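Local coordinates for prephenate dehydratase:Amino acid-binding ACT (Brucella abortus, PDB 6VH5), which probably catalyses the conversion of prephenate to 3-phenylpyruvate in phenylalanine biosynthesis and binds phenylalanine in its ACT domain, at residues 84-89 / 197-202; 89-94 / 258-263; 217-222 / 279-284. All coordinates share one frame; numbering follows the deposited sequence.

Contact 1: residues 84-89 / 197-202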
loop_
_atom_site.group_PDB
_atom_site.type_symbol
_atom_site.label_atom_id
_atom_site.label_comp_id
_atom_site.label_asym_id
_atom_site.label_seq_id
_atom_site.Cartn_x
_atom_site.Cartn_y
_atom_site.Cartn_z
ATOM N N ALA A 84 3.587 4.188 2.397
ATOM C CA ALA A 84 2.532 5.134 2.747
ATOM C C ALA A 84 1.689 5.453 1.520
ATOM O O ALA A 84 2.206 5.565 0.408
ATOM C CB ALA A 84 3.117 6.427 3.319
ATOM N N ASP A 85 0.387 5.636 1.737
ATOM C CA ASP A 85 -0.543 6.013 0.675
ATOM C C ASP A 85 -0.371 7.504 0.391
ATOM O O ASP A 85 -1.101 8.362 0.891
ATOM C CB ASP A 85 -1.971 5.671 1.076
ATOM C CG ASP A 85 -2.953 5.830 -0.065
ATOM O OD1 ASP A 85 -2.581 6.430 -1.094
ATOM O OD2 ASP A 85 -4.100 5.354 0.063
ATOM N N ILE A 86 0.631 7.808 -0.435
ATOM C CA ILE A 86 0.947 9.196 -0.763
ATOM C C ILE A 86 -0.223 9.872 -1.475
ATOM O O ILE A 86 -0.420 11.088 -1.346
ATOM C CB ILE A 86 2.241 9.252 -1.602
ATOM C CG1 ILE A 86 2.733 10.696 -1.751
ATOM C CG2 ILE A 86 2.045 8.568 -2.964
ATOM C CD1 ILE A 86 3.368 11.263 -0.504
ATOM N N HIS A 87 -1.020 9.105 -2.227
ATOM C CA HIS A 87 -2.153 9.674 -2.943
ATOM C C HIS A 87 -3.211 10.215 -1.988
ATOM O O HIS A 87 -3.905 11.182 -2.318
ATOM C CB HIS A 87 -2.757 8.619 -3.873
ATOM C CG HIS A 87 -3.629 9.178 -4.956
ATOM N ND1 HIS A 87 -3.998 8.442 -6.064
ATOM C CD2 HIS A 87 -4.216 10.391 -5.099
ATOM C CE1 HIS A 87 -4.767 9.181 -6.845
ATOM N NE2 HIS A 87 -4.918 10.365 -6.281
ATOM N N TYR A 88 -3.357 9.618 -0.810
ATOM C CA TYR A 88 -4.331 10.138 0.141
ATOM C C TYR A 88 -3.760 11.244 1.024
ATOM O O TYR A 88 -4.420 12.269 1.236
ATOM C CB TYR A 88 -4.873 9.014 1.024
ATOM C CG TYR A 88 -5.812 9.512 2.098
ATOM C CD1 TYR A 88 -7.139 9.792 1.799
ATOM C CD2 TYR A 88 -5.372 9.719 3.409
ATOM C CE1 TYR A 88 -8.011 10.253 2.767
ATOM C CE2 TYR A 88 -6.240 10.180 4.389
ATOM C CZ TYR A 88 -7.558 10.446 4.059
ATOM O OH TYR A 88 -8.433 10.905 5.016
ATOM N N LEU A 89 -2.529 11.065 1.525
ATOM C CA LEU A 89 -2.001 11.936 2.576
ATOM C C LEU A 89 -1.504 13.266 2.023
ATOM O O LEU A 89 -1.772 14.324 2.605
ATOM C CB LEU A 89 -0.852 11.241 3.306
ATOM C CG LEU A 89 -1.136 9.927 4.023
ATOM C CD1 LEU A 89 0.178 9.226 4.350
ATOM C CD2 LEU A 89 -1.945 10.168 5.279
ATOM N N VAL A 197 10.004 9.590 -1.357
ATOM C CA VAL A 197 9.866 10.995 -1.721
ATOM C C VAL A 197 10.194 11.822 -0.486
ATOM O O VAL A 197 9.864 11.433 0.637
ATOM C CB VAL A 197 8.460 11.349 -2.246
ATOM C CG1 VAL A 197 8.258 10.793 -3.657
ATOM C CG2 VAL A 197 7.404 10.826 -1.287
ATOM N N VAL A 198 10.870 12.942 -0.701
ATOM C CA VAL A 198 11.233 13.868 0.363
ATOM C C VAL A 198 10.167 14.957 0.425
ATOM O O VAL A 198 9.920 15.641 -0.571
ATOM C CB VAL A 198 12.623 14.462 0.101
ATOM C CG1 VAL A 198 13.112 15.261 1.300
ATOM C CG2 VAL A 198 13.598 13.345 -0.265
ATOM N N LEU A 199 9.557 15.140 1.596
ATOM C CA LEU A 199 8.442 16.064 1.749
ATOM C C LEU A 199 8.861 17.307 2.522
ATOM O O LEU A 199 9.765 17.266 3.361
ATOM C CB LEU A 199 7.250 15.402 2.450
ATOM C CG LEU A 199 6.725 14.148 1.745
ATOM C CD1 LEU A 199 5.434 13.695 2.391
ATOM C CD2 LEU A 199 6.561 14.329 0.242
ATOM N N SER A 200 8.181 18.417 2.233
ATOM C CA SER A 200 8.456 19.688 2.887
ATOM C C SER A 200 7.157 20.458 3.073
ATOM O O SER A 200 6.224 20.335 2.277
ATOM C CB SER A 200 9.442 20.531 2.064
ATOM O OG SER A 200 9.522 21.853 2.562
ATOM N N LYS A 201 7.141 21.308 4.103
ATOM C CA LYS A 201 5.978 22.137 4.390
ATOM C C LYS A 201 5.906 23.334 3.458
ATOM O O LYS A 201 4.812 23.839 3.179
ATOM C CB LYS A 201 6.025 22.594 5.853
ATOM C CG LYS A 201 4.942 23.599 6.287
ATOM C CD LYS A 201 5.313 24.256 7.623
ATOM C CE LYS A 201 4.134 24.957 8.297
ATOM N NZ LYS A 201 3.214 23.990 8.956
ATOM N N ASN A 202 7.053 23.765 2.945
ATOM C CA ASN A 202 7.175 24.945 2.107
ATOM C C ASN A 202 7.544 24.541 0.691
ATOM O O ASN A 202 8.335 23.616 0.483
ATOM C CB ASN A 202 8.210 25.908 2.672
ATOM C CG ASN A 202 7.766 26.504 3.987
ATOM O OD1 ASN A 202 8.387 26.262 5.020
ATOM N ND2 ASN A 202 6.667 27.255 3.966
#
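Ile86 meets Val197 and Leu199 at the start of helix 86-92, a compact example of how one branched side chain can seat a helix against a sheet. Ahead of the helix, Ala84 is hydrogen-bonded through its backbone to Pro74 on strand 70-77, and its methyl group packs on Phe56 and Ile73. Asp85 then turns the chain as the centre of an inverse gamma turn, with a weak 2.9 Å bond from Ile86 N to Ala84 O. It is also the N-cap. Its OD1 receives Tyr88 N at 3.3 Å, the N-H arriving from above the carboxylate plane and bent to 141°, while its carbonyl oxygen accepts from both Tyr88 N and Leu89 N.

Ile86 follows with the apolar contact itself. A chi1 of -170° sends CG1 away from the backbone N, and a chi2 of 75° then sets CD1 at the strand. That single methyl lies 4.1 Å from Val197 CG2 and 4.3 Å from Leu199 CD1, two alternate residues whose side chains project from the same face of strand 193-200. Ile75 touches both Ile86 and Val197, and Ile97 backs the two strand residues.

His87 and Tyr88 leave this core: the first meets the rings of Tyr250 and Tyr262, the second packs on Tyr250 and on Ala80 of the second subunit. Leu89 packs on Phe60 of helix 56-64.

The helix thus lies on the mixed five-stranded sheet of the dehydratase region, consistent with the periplasmic-binding-protein-like fold of this family. Its chemistry is divided: Asp85 starts the helix and the Ala84 backbone bond ties its approach to the sheet, whereas the contact of Ile86 with Val197 and Leu199 rests on dispersive packing of buried methyl groups.

Contact 2: residues 89-94 / 258-263. With PHE (phenylalanine), chain J.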
loop_
_atom_site.group_PDB
_atom_site.type_symbol
_atom_site.label_atom_id
_atom_site.label_comp_id
_atom_site.label_asym_id
_atom_site.label_seq_id
_atom_site.Cartn_x
_atom_site.Cartn_y
_atom_site.Cartn_z
ATOM N N LEU A 89 -2.529 11.065 1.525
ATOM C CA LEU A 89 -2.001 11.936 2.576
ATOM C C LEU A 89 -1.504 13.266 2.023
ATOM O O LEU A 89 -1.772 14.324 2.605
ATOM C CB LEU A 89 -0.852 11.241 3.306
ATOM C CG LEU A 89 -1.136 9.927 4.023
ATOM C CD1 LEU A 89 0.178 9.226 4.350
ATOM C CD2 LEU A 89 -1.945 10.168 5.279
ATOM N N LEU A 90 -0.775 13.229 0.914
ATOM C CA LEU A 90 -0.121 14.423 0.398
ATOM C C LEU A 90 -1.123 15.473 -0.094
ATOM O O LEU A 90 -0.913 16.666 0.164
ATOM C CB LEU A 90 0.860 14.036 -0.705
ATOM C CG LEU A 90 1.781 15.162 -1.167
ATOM C CD1 LEU A 90 2.496 15.816 0.009
ATOM C CD2 LEU A 90 2.777 14.628 -2.173
ATOM N N PRO A 91 -2.197 15.107 -0.815
ATOM C CA PRO A 91 -3.200 16.130 -1.168
ATOM C C PRO A 91 -3.879 16.773 0.033
ATOM O O PRO A 91 -4.265 17.944 -0.054
ATOM C CB PRO A 91 -4.202 15.348 -2.028
ATOM C CG PRO A 91 -3.383 14.293 -2.666
ATOM C CD PRO A 91 -2.454 13.849 -1.544
ATOM N N LEU A 92 -4.034 16.062 1.157
ATOM C CA LEU A 92 -4.670 16.680 2.318
ATOM C C LEU A 92 -3.697 17.490 3.148
ATOM O O LEU A 92 -4.108 18.444 3.818
ATOM C CB LEU A 92 -5.326 15.628 3.215
ATOM C CG LEU A 92 -6.475 14.826 2.612
ATOM C CD1 LEU A 92 -7.062 13.874 3.642
ATOM C CD2 LEU A 92 -7.536 15.792 2.106
ATOM N N ALA A 93 -2.419 17.147 3.102
ATOM C CA ALA A 93 -1.442 17.995 3.743
ATOM C C ALA A 93 -1.161 19.170 2.821
ATOM O O ALA A 93 -1.493 19.153 1.635
ATOM C CB ALA A 93 -0.162 17.217 4.042
ATOM N N ASP A 94 -0.582 20.216 3.376
ATOM C CA ASP A 94 -0.093 21.300 2.532
ATOM C C ASP A 94 1.416 21.173 2.373
ATOM O O ASP A 94 2.204 21.988 2.853
ATOM C CB ASP A 94 -0.492 22.659 3.082
ATOM C CG ASP A 94 0.011 23.782 2.207
ATOM O OD1 ASP A 94 -0.438 23.869 1.040
ATOM O OD2 ASP A 94 0.887 24.543 2.667
ATOM N N ALA A 258 -16.644 10.134 -10.327
ATOM C CA ALA A 258 -15.441 10.861 -10.695
ATOM C C ALA A 258 -14.223 10.095 -10.211
ATOM O O ALA A 258 -14.316 9.243 -9.323
ATOM C CB ALA A 258 -15.442 12.275 -10.095
ATOM N N THR A 259 -13.075 10.392 -10.817
ATOM C CA THR A 259 -11.851 9.668 -10.512
ATOM C C THR A 259 -10.702 10.652 -10.349
ATOM O O THR A 259 -10.565 11.587 -11.139
ATOM C CB THR A 259 -11.503 8.653 -11.608
ATOM O OG1 THR A 259 -12.697 7.974 -12.009
ATOM C CG2 THR A 259 -10.494 7.618 -11.073
ATOM N N GLN A 260 -9.865 10.431 -9.340
ATOM C CA GLN A 260 -8.656 11.227 -9.185
ATOM C C GLN A 260 -7.437 10.400 -9.586
ATOM O O GLN A 260 -7.395 9.185 -9.379
ATOM C CB GLN A 260 -8.494 11.747 -7.752
ATOM C CG GLN A 260 -7.382 12.785 -7.625
ATOM C CD GLN A 260 -7.445 13.557 -6.332
ATOM O OE1 GLN A 260 -8.415 14.264 -6.066
ATOM N NE2 GLN A 260 -6.402 13.433 -5.522
ATOM N N PHE A 261 -6.446 11.073 -10.168
ATOM C CA PHE A 261 -5.234 10.434 -10.659
ATOM C C PHE A 261 -4.026 11.093 -10.016
ATOM O O PHE A 261 -3.994 12.313 -9.820
ATOM C CB PHE A 261 -5.108 10.517 -12.201
ATOM C CG PHE A 261 -5.984 9.535 -12.940
ATOM C CD1 PHE A 261 -5.497 8.264 -13.276
ATOM C CD2 PHE A 261 -7.303 9.851 -13.252
ATOM C CE1 PHE A 261 -6.301 7.336 -13.927
ATOM C CE2 PHE A 261 -8.116 8.929 -13.898
ATOM C CZ PHE A 261 -7.614 7.667 -14.240
ATOM N N TYR A 262 -3.042 10.269 -9.687
ATOM C CA TYR A 262 -1.754 10.714 -9.181
ATOM C C TYR A 262 -0.727 10.405 -10.258
ATOM O O TYR A 262 -0.680 9.280 -10.754
ATOM C CB TYR A 262 -1.427 10.004 -7.853
ATOM C CG TYR A 262 -0.139 10.406 -7.171
ATOM C CD1 TYR A 262 -0.149 11.215 -6.036
ATOM C CD2 TYR A 262 1.091 9.920 -7.621
ATOM C CE1 TYR A 262 1.036 11.558 -5.382
ATOM C CE2 TYR A 262 2.281 10.262 -6.989
ATOM C CZ TYR A 262 2.248 11.084 -5.869
ATOM O OH TYR A 262 3.432 11.427 -5.249
ATOM N N ALA A 263 0.085 11.391 -10.626
ATOM C CA ALA A 263 0.952 11.221 -11.784
ATOM C C ALA A 263 2.305 11.883 -11.576
ATOM O O ALA A 263 2.405 12.931 -10.929
ATOM C CB ALA A 263 0.297 11.797 -13.049
HETATM N N PHE J . -13.272 5.922 -16.384
HETATM C CA PHE J . -12.542 6.951 -17.114
HETATM C C PHE J . -12.069 6.472 -18.487
HETATM O O PHE J . -11.300 7.176 -19.150
HETATM C CB PHE J . -11.343 7.442 -16.305
HETATM C CG PHE J . -10.535 6.331 -15.669
HETATM C CD1 PHE J . -10.687 6.033 -14.322
HETATM C CD2 PHE J . -9.612 5.612 -16.404
HETATM C CE1 PHE J . -9.945 5.013 -13.727
HETATM C CE2 PHE J . -8.870 4.599 -15.822
HETATM C CZ PHE J . -9.035 4.300 -14.474
HETATM O OXT PHE J . -12.436 5.388 -18.954
#
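Pro91 and Gln260 form an unlike pair: the ring carbon CG of Pro91 lies 4.2 Å from the amide nitrogen NE2 of Gln260, an apolar group set against a polar one. Beside them the same mismatch recurs, Leu90 CD2 standing 4.5 Å from the phenolic OH of Tyr262. Both strand side chains extend toward the helix, Tyr262 with its ring swung to the side opposite the main-chain nitrogen (chi1 -178°). The amide finds its polar partners elsewhere, as OE1 of Gln260 accepts from Arg222 NE and NE2 has a weak bond with His87 NE2.

Alternation along the strand sends Thr259 and Phe261 to the other face, where they line a phenylalanine pocket of the ACT domain. Phe261 CZ approaches the ligand CD1 to 3.5 Å, and the ligand CG lies in plane at the edge of the Phe261 ring. Thr259 CG2 touches the same CD1 at 3.6 Å. Asn225, Leu230 and, from the second subunit, Asn243 and Met244 hydrogen-bond this ligand, probably a feedback inhibitor as in related enzymes.

One strand thus serves two interfaces. Leu90 and Pro91 meet it without directional bonds, while the ligand's ring is gripped by close apolar contacts and its polar atoms are bonded by both subunits.

Contact 3: residues 217-222 / 279-284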
loop_
_atom_site.group_PDB
_atom_site.type_symbol
_atom_site.label_atom_id
_atom_site.label_comp_id
_atom_site.label_asym_id
_atom_site.label_seq_id
_atom_site.Cartn_x
_atom_site.Cartn_y
_atom_site.Cartn_z
ATOM N N THR A 217 7.923 16.203 -12.223
ATOM C CA THR A 217 6.776 16.961 -11.757
ATOM C C THR A 217 5.689 15.973 -11.376
ATOM O O THR A 217 5.346 15.087 -12.164
ATOM C CB THR A 217 6.273 17.960 -12.814
ATOM O OG1 THR A 217 7.240 19.007 -12.968
ATOM C CG2 THR A 217 4.950 18.586 -12.375
ATOM N N THR A 218 5.189 16.096 -10.155
ATOM C CA THR A 218 4.140 15.231 -9.647
ATOM C C THR A 218 2.893 16.072 -9.457
ATOM O O THR A 218 2.974 17.185 -8.930
ATOM C CB THR A 218 4.553 14.563 -8.325
ATOM O OG1 THR A 218 5.639 13.650 -8.550
ATOM C CG2 THR A 218 3.378 13.804 -7.720
ATOM N N PHE A 219 1.756 15.561 -9.920
ATOM C CA PHE A 219 0.512 16.301 -9.820
ATOM C C PHE A 219 -0.658 15.336 -9.714
ATOM O O PHE A 219 -0.548 14.153 -10.042
ATOM C CB PHE A 219 0.321 17.239 -11.024
ATOM C CG PHE A 219 0.302 16.530 -12.361
ATOM C CD1 PHE A 219 -0.894 16.139 -12.940
ATOM C CD2 PHE A 219 1.482 16.270 -13.040
ATOM C CE1 PHE A 219 -0.911 15.501 -14.179
ATOM C CE2 PHE A 219 1.474 15.627 -14.262
ATOM C CZ PHE A 219 0.272 15.241 -14.837
ATOM N N VAL A 220 -1.789 15.871 -9.259
ATOM C CA VAL A 220 -3.059 15.158 -9.249
ATOM C C VAL A 220 -4.037 15.939 -10.117
ATOM O O VAL A 220 -3.911 17.153 -10.295
ATOM C CB VAL A 220 -3.628 14.960 -7.827
ATOM C CG1 VAL A 220 -2.767 13.991 -7.048
ATOM C CG2 VAL A 220 -3.739 16.303 -7.082
ATOM N N PHE A 221 -5.033 15.228 -10.641
ATOM C CA PHE A 221 -6.100 15.840 -11.426
ATOM C C PHE A 221 -7.311 14.918 -11.382
ATOM O O PHE A 221 -7.187 13.715 -11.132
ATOM C CB PHE A 221 -5.675 16.103 -12.881
ATOM C CG PHE A 221 -5.294 14.846 -13.657
ATOM C CD1 PHE A 221 -6.249 14.130 -14.359
ATOM C CD2 PHE A 221 -3.985 14.389 -13.666
ATOM C CE1 PHE A 221 -5.906 12.981 -15.057
ATOM C CE2 PHE A 221 -3.625 13.238 -14.370
ATOM C CZ PHE A 221 -4.583 12.530 -15.053
ATOM N N ARG A 222 -8.483 15.495 -11.631
ATOM C CA ARG A 222 -9.741 14.757 -11.639
ATOM C C ARG A 222 -10.399 14.761 -13.019
ATOM O O ARG A 222 -10.406 15.783 -13.714
ATOM C CB ARG A 222 -10.706 15.339 -10.608
ATOM C CG ARG A 222 -10.212 15.142 -9.194
ATOM C CD ARG A 222 -10.973 15.959 -8.211
ATOM N NE ARG A 222 -10.385 15.812 -6.887
ATOM C CZ ARG A 222 -11.084 15.879 -5.763
ATOM N NH1 ARG A 222 -12.392 16.086 -5.822
ATOM N NH2 ARG A 222 -10.476 15.724 -4.592
ATOM N N GLU A 279 -1.439 22.512 -20.348
ATOM C CA GLU A 279 -2.531 23.365 -20.803
ATOM C C GLU A 279 -3.649 22.539 -21.413
ATOM O O GLU A 279 -4.834 22.812 -21.192
ATOM C CB GLU A 279 -2.022 24.385 -21.822
ATOM C CG GLU A 279 -3.114 25.300 -22.336
ATOM C CD GLU A 279 -2.612 26.333 -23.336
ATOM O OE1 GLU A 279 -1.514 26.147 -23.908
ATOM O OE2 GLU A 279 -3.307 27.357 -23.519
ATOM N N GLU A 280 -3.287 21.525 -22.193
ATOM C CA GLU A 280 -4.289 20.622 -22.734
ATOM C C GLU A 280 -4.931 19.807 -21.621
ATOM O O GLU A 280 -6.138 19.549 -21.647
ATOM C CB GLU A 280 -3.645 19.724 -23.786
ATOM C CG GLU A 280 -4.604 18.894 -24.594
ATOM C CD GLU A 280 -3.945 18.367 -25.856
ATOM O OE1 GLU A 280 -3.119 19.111 -26.438
ATOM O OE2 GLU A 280 -4.250 17.221 -26.259
ATOM N N LEU A 281 -4.137 19.411 -20.624
ATOM C CA LEU A 281 -4.684 18.681 -19.488
ATOM C C LEU A 281 -5.728 19.525 -18.756
ATOM O O LEU A 281 -6.775 19.012 -18.342
ATOM C CB LEU A 281 -3.552 18.287 -18.544
ATOM C CG LEU A 281 -3.947 17.566 -17.256
ATOM C CD1 LEU A 281 -4.237 16.112 -17.562
ATOM C CD2 LEU A 281 -2.888 17.711 -16.151
ATOM N N ARG A 282 -5.489 20.836 -18.647
ATOM C CA ARG A 282 -6.421 21.706 -17.933
ATOM C C ARG A 282 -7.758 21.841 -18.651
ATOM O O ARG A 282 -8.780 22.085 -18.002
ATOM C CB ARG A 282 -5.809 23.093 -17.727
ATOM C CG ARG A 282 -4.911 23.201 -16.510
ATOM C CD ARG A 282 -4.239 24.561 -16.432
ATOM N NE ARG A 282 -2.782 24.471 -16.519
ATOM C CZ ARG A 282 -1.980 24.296 -15.471
ATOM N NH1 ARG A 282 -0.663 24.229 -15.627
ATOM N NH2 ARG A 282 -2.499 24.184 -14.257
ATOM N N PHE A 283 -7.782 21.711 -19.979
ATOM C CA PHE A 283 -9.067 21.798 -20.671
ATOM C C PHE A 283 -9.914 20.570 -20.388
ATOM O O PHE A 283 -11.146 20.648 -20.365
ATOM C CB PHE A 283 -8.860 21.954 -22.185
ATOM C CG PHE A 283 -10.149 22.027 -22.981
ATOM C CD1 PHE A 283 -10.886 23.202 -23.020
ATOM C CD2 PHE A 283 -10.618 20.935 -23.686
ATOM C CE1 PHE A 283 -12.063 23.291 -23.751
ATOM C CE2 PHE A 283 -11.803 21.009 -24.411
ATOM C CZ PHE A 283 -12.525 22.194 -24.441
ATOM N N PHE A 284 -9.263 19.438 -20.163
ATOM C CA PHE A 284 -9.918 18.148 -20.056
ATOM C C PHE A 284 -10.042 17.652 -18.619
ATOM O O PHE A 284 -10.447 16.504 -18.410
ATOM C CB PHE A 284 -9.159 17.128 -20.910
ATOM C CG PHE A 284 -9.320 17.332 -22.407
ATOM C CD1 PHE A 284 -10.554 17.168 -23.024
ATOM C CD2 PHE A 284 -8.228 17.688 -23.194
ATOM C CE1 PHE A 284 -10.696 17.347 -24.402
ATOM C CE2 PHE A 284 -8.356 17.865 -24.564
ATOM C CZ PHE A 284 -9.597 17.695 -25.173
#
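Leu281 straddles Phe219 and Phe221, two alternate residues on one face of strand 215-224. With CG turned away from its backbone N (chi1 177°), its two methyl groups are directed at the sheet and divide the work. CD1 sits 4.1 Å from the centroid of the Phe221 ring and only 3° off the ring normal, a CH-pi contact over the middle of the face. CD2 of Leu281 comes obliquely to Phe219, 3.6 Å from its CE1. Ala233 and Phe237 of helix 229-240 also touch Leu281.

Away from this core the helix is much looser. Glu279, Arg282 and Phe283 are exposed. Phe283 and Phe284 pack on each other, Phe283 CD2 lying 3.6 Å above the plane of the Phe284 ring, over its centre, while Glu280 CG lies at that ring's edge and Phe284 also touches Lys232. Val220 and Arg222 point to the opposite face of the strand.

Helices 229-240 and 272-283 lying together on one face of a four-stranded antiparallel sheet, in the order beta-alpha-beta-beta-alpha-beta, are the hallmark of the ferredoxin-like ACT domain.

Overall arrangement
Helix 86-92 is the first element along the chain to enter a contact, and it enters two, contact 1 and contact 2, with Leu89 common to their segments. Contact 1 closes a loop of 107 residues by returning strand 193-200 to that helix, inside the prephenate dehydratase region. Contact 3 opens only after this, a shorter loop that brings helix 272-283 back over strand 215-224 within the ACT domain. Contact 2 spans the two regions: it crosses contact 1, and it crosses contact 3 as well, whose strand 215-224 neighbours strand 258-266 in the same sheet. Helix 86-92 thus links the dehydratase sheet to the ACT sheet, whose other face contact 3 packs.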